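Local atomic coordinates of putative flagellar motor switch protein FliN (Thermotoga maritima, PDB entry 1O6A), a protein that probably forms part of the C-ring switch complex of the flagellar motor, which governs the direction in which the flagellum turns. Residues L34-V37 with G43-I46; P55-V60 with I65-V70; T82-V85 with E89-E92. One frame throughout, in Å; residues are numbered along the deposited sequence.

Contact 1. Residues L34-V37 with G43-I46; sequences LKRV and GSII
R36, in the first turn of helix 34-39, looks across to S44 and I45 where the chain passes from a loop into an extended strand, and because the R36 and S44 CA atoms lie 10.3 Å apart, only a long side chain can span the distance. Arginine supplies that length. Its CG is turned away from the backbone N (chi1 165°) and the chain bends once, at chi2, so that the guanidinium arrives with its edge toward the strand. NH2 comes to 3.1 Å from the I45 carbonyl O, which lies near the guanidinium plane, while NH1 stands obliquely to the S44 hydroxyl, 3.8 Å from OG. That hydroxyl is hydrogen-bonded to the backbone N of I41 in the preceding loop; a short serine suits this buried place, since its OG can fold back to the loop. The contact is small and largely polar, linking the helix to the start of strand 45-51. I45 and I46 pair in an antiparallel ladder with a strand of the second subunit, so the sheet runs on across the interface, consistent with the intertwined dimer of the FliN C-terminal domain.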
loop_
_atom_site.group_PDB
_atom_site.type_symbol
_atom_site.label_atom_id
_atom_site.label_comp_id
_atom_site.label_asym_id
_atom_site.label_seq_id
_atom_site.Cartn_x
_atom_site.Cartn_y
_atom_site.Cartn_z
ATOM N N LEU A 34 -17.243 -9.932 -5.545
ATOM C CA LEU A 34 -17.926 -8.738 -6.006
ATOM C C LEU A 34 -19.152 -8.488 -5.170
ATOM O O LEU A 34 -19.423 -7.355 -4.801
ATOM C CB LEU A 34 -18.321 -8.897 -7.459
ATOM C CG LEU A 34 -19.135 -7.748 -8.050
ATOM C CD1 LEU A 34 -18.391 -6.436 -7.931
ATOM C CD2 LEU A 34 -19.469 -8.078 -9.509
ATOM N N LYS A 35 -19.893 -9.544 -4.846
ATOM C CA LYS A 35 -21.053 -9.409 -3.977
ATOM C C LYS A 35 -20.720 -8.706 -2.667
ATOM O O LYS A 35 -21.439 -7.795 -2.267
ATOM C CB LYS A 35 -21.712 -10.768 -3.707
ATOM C CG LYS A 35 -22.826 -10.742 -2.692
ATOM C CD LYS A 35 -23.478 -12.132 -2.598
ATOM C CE LYS A 35 -24.706 -12.124 -1.709
ATOM N NZ LYS A 35 -24.308 -12.285 -0.282
ATOM N N ARG A 36 -19.635 -9.105 -2.005
ATOM C CA ARG A 36 -19.266 -8.491 -0.748
ATOM C C ARG A 36 -18.870 -7.018 -0.963
ATOM O O ARG A 36 -19.265 -6.160 -0.195
ATOM C CB ARG A 36 -18.153 -9.280 -0.076
ATOM C CG ARG A 36 -17.423 -8.601 1.053
ATOM C CD ARG A 36 -18.248 -8.237 2.256
ATOM N NE ARG A 36 -17.411 -7.672 3.348
ATOM C CZ ARG A 36 -17.896 -6.881 4.348
ATOM N NH1 ARG A 36 -19.183 -6.567 4.377
ATOM N NH2 ARG A 36 -17.080 -6.413 5.315
ATOM N N VAL A 37 -18.186 -6.723 -2.073
ATOM C CA VAL A 37 -17.782 -5.360 -2.373
ATOM C C VAL A 37 -19.021 -4.477 -2.521
ATOM O O VAL A 37 -19.056 -3.363 -2.007
ATOM C CB VAL A 37 -16.913 -5.287 -3.649
ATOM C CG1 VAL A 37 -16.627 -3.841 -4.020
ATOM C CG2 VAL A 37 -15.639 -5.945 -3.423
ATOM N N GLY A 43 -18.701 1.736 8.114
ATOM C CA GLY A 43 -18.471 0.852 9.249
ATOM C C GLY A 43 -18.056 -0.595 8.960
ATOM O O GLY A 43 -17.610 -1.263 9.840
ATOM N N SER A 44 -18.133 -1.065 7.725
ATOM C CA SER A 44 -17.831 -2.422 7.423
ATOM C C SER A 44 -16.400 -2.671 7.784
ATOM O O SER A 44 -15.553 -1.788 7.662
ATOM C CB SER A 44 -17.973 -2.748 5.950
ATOM O OG SER A 44 -19.301 -2.948 5.572
ATOM N N ILE A 45 -16.131 -3.883 8.224
ATOM C CA ILE A 45 -14.789 -4.216 8.671
ATOM C C ILE A 45 -14.206 -5.266 7.734
ATOM O O ILE A 45 -14.839 -6.309 7.421
ATOM C CB ILE A 45 -14.804 -4.614 10.142
ATOM C CG1 ILE A 45 -14.869 -3.310 10.966
ATOM C CG2 ILE A 45 -13.506 -5.395 10.475
ATOM C CD1 ILE A 45 -15.150 -3.459 12.343
ATOM N N ILE A 46 -13.017 -4.958 7.244
ATOM C CA ILE A 46 -12.278 -5.821 6.318
ATOM C C ILE A 46 -11.019 -6.309 7.030
ATOM O O ILE A 46 -10.154 -5.517 7.415
ATOM C CB ILE A 46 -11.878 -5.060 5.048
ATOM C CG1 ILE A 46 -13.116 -4.467 4.336
ATOM C CG2 ILE A 46 -10.996 -5.947 4.107
ATOM C CD1 ILE A 46 -12.736 -3.533 3.225
#

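Contact 2. Residues P55-V60 with I65-V70; sequences PVDILV and IARGEV
A beta hairpin built from strands 56-60 and 63-73 brings P55-V60 against I65-V70, with a classic bulge where I65 and A66 both face I58. Backbone bonds pair V56 with G68 in both directions, and I58 N gives a 2.9 Å bond to A66 O. At the bulge, I58 O takes the I65 N-H at 3.2 Å, almost straight on (C=O...N 163°), and a weak second bond from A66 N. I58, A66 and V56 share a face, apolar as befits its buried setting, on which I46 of the second subunit also packs against I58. I58 CD1 reaches over A66 CB to the R67 backbone; at G68 a CB would stand only 3.5 Å from that methyl, so glycine leaves it room. D57 and R67 form a non-hydrogen-bonded pair on the other face, side by side with nearly coplanar end groups. Their charged atoms do not meet directly: D57 binds K50 and R67 binds E83. Instead one water joins them, donating to D57 OD1 and accepting from R67 NH1 at 2.7 Å. A bend at chi3 (-58°) brings the guanidinium under P55, whose compact apolar ring covers one face of it: P55 CG sits 3.2 Å above the guanidinium plane, over its centre.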
loop_
_atom_site.group_PDB
_atom_site.type_symbol
_atom_site.label_atom_id
_atom_site.label_comp_id
_atom_site.label_asym_id
_atom_site.label_seq_id
_atom_site.Cartn_x
_atom_site.Cartn_y
_atom_site.Cartn_z
ATOM N N PRO A 55 5.743 -5.956 10.097
ATOM C CA PRO A 55 5.959 -4.637 9.508
ATOM C C PRO A 55 5.063 -4.404 8.278
ATOM O O PRO A 55 4.465 -5.364 7.775
ATOM C CB PRO A 55 7.432 -4.713 9.068
ATOM C CG PRO A 55 7.615 -6.168 8.692
ATOM C CD PRO A 55 6.804 -6.907 9.713
ATOM N N VAL A 56 4.942 -3.161 7.843
ATOM C CA VAL A 56 4.187 -2.832 6.632
ATOM C C VAL A 56 5.076 -3.085 5.433
ATOM O O VAL A 56 6.315 -3.131 5.558
ATOM C CB VAL A 56 3.675 -1.376 6.604
ATOM C CG1 VAL A 56 2.713 -1.173 7.761
ATOM C CG2 VAL A 56 4.787 -0.371 6.599
ATOM N N ASP A 57 4.457 -3.302 4.300
ATOM C CA ASP A 57 5.204 -3.597 3.087
ATOM C C ASP A 57 5.485 -2.358 2.238
ATOM O O ASP A 57 4.627 -1.491 2.094
ATOM C CB ASP A 57 4.435 -4.585 2.233
ATOM C CG ASP A 57 4.083 -5.843 3.020
ATOM O OD1 ASP A 57 5.035 -6.452 3.556
ATOM O OD2 ASP A 57 2.909 -6.195 3.272
ATOM N N ILE A 58 6.664 -2.335 1.612
ATOM C CA ILE A 58 7.073 -1.194 0.809
ATOM C C ILE A 58 7.389 -1.689 -0.575
ATOM O O ILE A 58 8.280 -2.509 -0.732
ATOM C CB ILE A 58 8.336 -0.547 1.403
ATOM C CG1 ILE A 58 8.079 -0.099 2.846
ATOM C CG2 ILE A 58 8.803 0.614 0.543
ATOM C CD1 ILE A 58 9.335 0.078 3.617
ATOM N N LEU A 59 6.587 -1.258 -1.547
ATOM C CA LEU A 59 6.696 -1.722 -2.930
ATOM C C LEU A 59 7.187 -0.577 -3.809
ATOM O O LEU A 59 6.783 0.578 -3.627
ATOM C CB LEU A 59 5.349 -2.210 -3.444
ATOM C CG LEU A 59 4.862 -3.492 -2.753
ATOM C CD1 LEU A 59 4.164 -3.176 -1.444
ATOM C CD2 LEU A 59 3.981 -4.287 -3.686
ATOM N N VAL A 60 8.009 -0.920 -4.788
ATOM C CA VAL A 60 8.512 0.050 -5.730
ATOM C C VAL A 60 8.129 -0.482 -7.088
ATOM O O VAL A 60 8.446 -1.624 -7.411
ATOM C CB VAL A 60 10.022 0.301 -5.555
ATOM C CG1 VAL A 60 10.504 1.335 -6.593
ATOM C CG2 VAL A 60 10.307 0.829 -4.180
ATOM N N ILE A 65 10.347 -4.531 -2.024
ATOM C CA ILE A 65 11.798 -4.451 -1.781
ATOM C C ILE A 65 12.157 -4.242 -0.318
ATOM O O ILE A 65 13.318 -4.397 0.065
ATOM C CB ILE A 65 12.468 -3.383 -2.626
ATOM C CG1 ILE A 65 11.952 -2.015 -2.295
ATOM C CG2 ILE A 65 12.337 -3.642 -4.161
ATOM C CD1 ILE A 65 13.064 -1.017 -2.333
ATOM N N ALA A 66 11.179 -3.887 0.493
ATOM C CA ALA A 66 11.436 -3.522 1.878
ATOM C C ALA A 66 10.188 -3.642 2.734
ATOM O O ALA A 66 9.071 -3.789 2.224
ATOM C CB ALA A 66 11.992 -2.113 1.945
ATOM N N ARG A 67 10.397 -3.650 4.037
ATOM C CA ARG A 67 9.297 -3.564 5.011
ATOM C C ARG A 67 9.698 -2.575 6.085
ATOM O O ARG A 67 10.898 -2.222 6.200
ATOM C CB ARG A 67 8.989 -4.954 5.577
ATOM C CG ARG A 67 8.554 -5.971 4.508
ATOM C CD ARG A 67 7.674 -7.219 5.017
ATOM N NE ARG A 67 8.420 -7.930 6.018
ATOM C CZ ARG A 67 7.919 -8.894 6.783
ATOM N NH1 ARG A 67 6.676 -9.265 6.629
ATOM N NH2 ARG A 67 8.669 -9.456 7.721
ATOM N N GLY A 68 8.732 -2.049 6.821
ATOM C CA GLY A 68 9.040 -1.073 7.823
ATOM C C GLY A 68 7.960 -0.803 8.825
ATOM O O GLY A 68 6.942 -1.494 8.904
ATOM N N GLU A 69 8.210 0.210 9.623
ATOM C CA GLU A 69 7.290 0.623 10.676
ATOM C C GLU A 69 6.821 2.056 10.428
ATOM O O GLU A 69 7.534 2.897 9.896
ATOM C CB GLU A 69 7.937 0.447 12.053
ATOM C CG GLU A 69 9.190 1.254 12.281
ATOM C CD GLU A 69 9.871 0.978 13.633
ATOM O OE1 GLU A 69 9.217 0.384 14.525
ATOM O OE2 GLU A 69 11.043 1.382 13.799
ATOM N N VAL A 70 5.565 2.311 10.760
ATOM C CA VAL A 70 4.916 3.596 10.503
ATOM C C VAL A 70 5.415 4.646 11.479
ATOM O O VAL A 70 5.537 4.383 12.675
ATOM C CB VAL A 70 3.347 3.443 10.591
ATOM C CG1 VAL A 70 2.677 4.740 10.194
ATOM C CG2 VAL A 70 2.899 2.347 9.701
HETATM O O HOH W 1 5.010 -8.794 4.513
#

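Contact 3. Residues T82-V85 with E89-E92; sequences TEIV and ERLE
One carbonyl oxygen, that of V85, is gripped by two nitrogens of the same arginine: R90 meets it side-on, through NE and NH2. This ties the residue just after strand 76-84 to helix 87-94, across the short connection between the strand and the C-terminal helix. Both bonds are 2.9 Å from nitrogen to V85 O, yet they use the oxygen differently. NH2 approaches in the carbonyl plane, whereas NE stands 36° out of it, above the plane. The oxygen itself lies close to the guanidinium plane, so the pair of bonds resists rotation of the group. I84 covers one face of that group, its side chain crossing the arginine at about a right angle, with CD1 over the centre of the guanidinium. A long, branched isoleucine suits this job: with CG1 opposite the backbone N (chi1 -169°), its terminal methyl is carried out to the arginine. The remaining nitrogen, NH1, serves the dimer, donating to V37 O and M40 O of the second subunit. The buried charge is thus surrounded by carbonyl oxygens from two chains, which would be expected to stabilise it. A leucine in place of R90 removes both donors to V85 O and the shared partner of the two carbonyls of the second subunit, and would probably leave these oxygens without their mates and weaken the interface. A beta-branched valine suits position 85: its CG2 lies on the aliphatic part of R90, while its CB meets E89. E89 also anchors the helix start by its backbone N, bonded to S86 OG. V85 makes two close side-chain approaches, CG2 to R90 CG at 3.5 Å and CB to E89 OE1 at 3.4 Å.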
loop_
_atom_site.group_PDB
_atom_site.type_symbol
_atom_site.label_atom_id
_atom_site.label_comp_id
_atom_site.label_asym_id
_atom_site.label_seq_id
_atom_site.Cartn_x
_atom_site.Cartn_y
_atom_site.Cartn_z
ATOM N N THR A 82 12.801 -1.186 8.152
ATOM C CA THR A 82 13.288 -2.181 9.105
ATOM C C THR A 82 13.876 -3.422 8.424
ATOM O O THR A 82 14.593 -4.169 9.046
ATOM C CB THR A 82 12.213 -2.604 10.066
ATOM O OG1 THR A 82 11.085 -3.179 9.369
ATOM C CG2 THR A 82 11.659 -1.399 10.857
ATOM N N GLU A 83 13.507 -3.679 7.172
ATOM C CA GLU A 83 14.003 -4.818 6.424
ATOM C C GLU A 83 14.159 -4.346 4.983
ATOM O O GLU A 83 13.287 -3.692 4.438
ATOM C CB GLU A 83 13.041 -6.015 6.445
ATOM C CG GLU A 83 12.764 -6.622 7.813
ATOM C CD GLU A 83 11.629 -7.624 7.771
ATOM O OE1 GLU A 83 11.455 -8.300 6.728
ATOM O OE2 GLU A 83 10.878 -7.703 8.760
ATOM N N ILE A 84 15.261 -4.660 4.357
ATOM C CA ILE A 84 15.382 -4.303 2.923
ATOM C C ILE A 84 16.300 -5.260 2.187
ATOM O O ILE A 84 17.218 -5.768 2.767
ATOM C CB ILE A 84 15.801 -2.832 2.795
ATOM C CG1 ILE A 84 15.673 -2.338 1.351
ATOM C CG2 ILE A 84 17.235 -2.607 3.363
ATOM C CD1 ILE A 84 15.733 -0.833 1.248
ATOM N N VAL A 85 16.030 -5.516 0.900
ATOM C CA VAL A 85 16.932 -6.337 0.098
ATOM C C VAL A 85 18.164 -5.530 -0.268
ATOM O O VAL A 85 18.178 -4.289 -0.165
ATOM C CB VAL A 85 16.241 -6.884 -1.149
ATOM C CG1 VAL A 85 15.046 -7.768 -0.813
ATOM C CG2 VAL A 85 15.812 -5.775 -2.067
ATOM N N GLU A 89 19.864 -6.545 -5.385
ATOM C CA GLU A 89 18.562 -7.221 -5.513
ATOM C C GLU A 89 17.444 -6.254 -5.879
ATOM O O GLU A 89 16.492 -6.634 -6.564
ATOM C CB GLU A 89 18.220 -7.999 -4.247
ATOM C CG GLU A 89 19.173 -9.179 -4.012
ATOM C CD GLU A 89 19.021 -9.856 -2.645
ATOM O OE1 GLU A 89 18.763 -9.185 -1.609
ATOM O OE2 GLU A 89 19.198 -11.093 -2.593
ATOM N N ARG A 90 17.558 -4.996 -5.460
ATOM C CA ARG A 90 16.532 -4.004 -5.788
ATOM C C ARG A 90 16.548 -3.763 -7.315
ATOM O O ARG A 90 15.505 -3.679 -7.963
ATOM C CB ARG A 90 16.800 -2.677 -5.057
ATOM C CG ARG A 90 16.634 -2.707 -3.564
ATOM C CD ARG A 90 17.154 -1.481 -2.840
ATOM N NE ARG A 90 17.959 -1.873 -1.691
ATOM C CZ ARG A 90 18.529 -1.042 -0.839
ATOM N NH1 ARG A 90 18.434 0.283 -0.988
ATOM N NH2 ARG A 90 19.221 -1.553 0.177
ATOM N N LEU A 91 17.742 -3.655 -7.877
ATOM C CA LEU A 91 17.888 -3.522 -9.326
ATOM C C LEU A 91 17.312 -4.694 -10.081
ATOM O O LEU A 91 16.661 -4.509 -11.117
ATOM C CB LEU A 91 19.363 -3.396 -9.698
ATOM C CG LEU A 91 19.852 -1.978 -9.873
ATOM C CD1 LEU A 91 21.327 -2.026 -10.274
ATOM C CD2 LEU A 91 18.997 -1.216 -10.930
ATOM N N GLU A 92 17.598 -5.899 -9.595
ATOM C CA GLU A 92 17.169 -7.126 -10.257
ATOM C C GLU A 92 15.653 -7.156 -10.312
ATOM O O GLU A 92 15.071 -7.446 -11.348
ATOM C CB GLU A 92 17.671 -8.372 -9.514
ATOM C CG GLU A 92 19.143 -8.710 -9.748
ATOM C CD GLU A 92 19.694 -9.777 -8.793
ATOM O OE1 GLU A 92 18.950 -10.297 -7.922
ATOM O OE2 GLU A 92 20.899 -10.102 -8.910
#

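In the fold
Contacts 2 and 3 adjoin, their centres about 11 Å apart, because strands 63-73 and 76-84 are neighbours in one antiparallel sheet. They touch at R67, whose O lies 2.9 Å from T82 N, probably hydrogen-bonded, and whose NH2 forms a 3.0 Å salt bridge with E83 OE2; T82 and E83 together face R67 as a second classic bulge. Contact 1 stands apart within the chain, its centre about 25 Å from that of contact 2 and about 34 Å from that of contact 3. In the dimer, however, the region of contact 1 in one subunit packs on contacts 2 and 3 of the other, through V37 with R90 and I46 with I58.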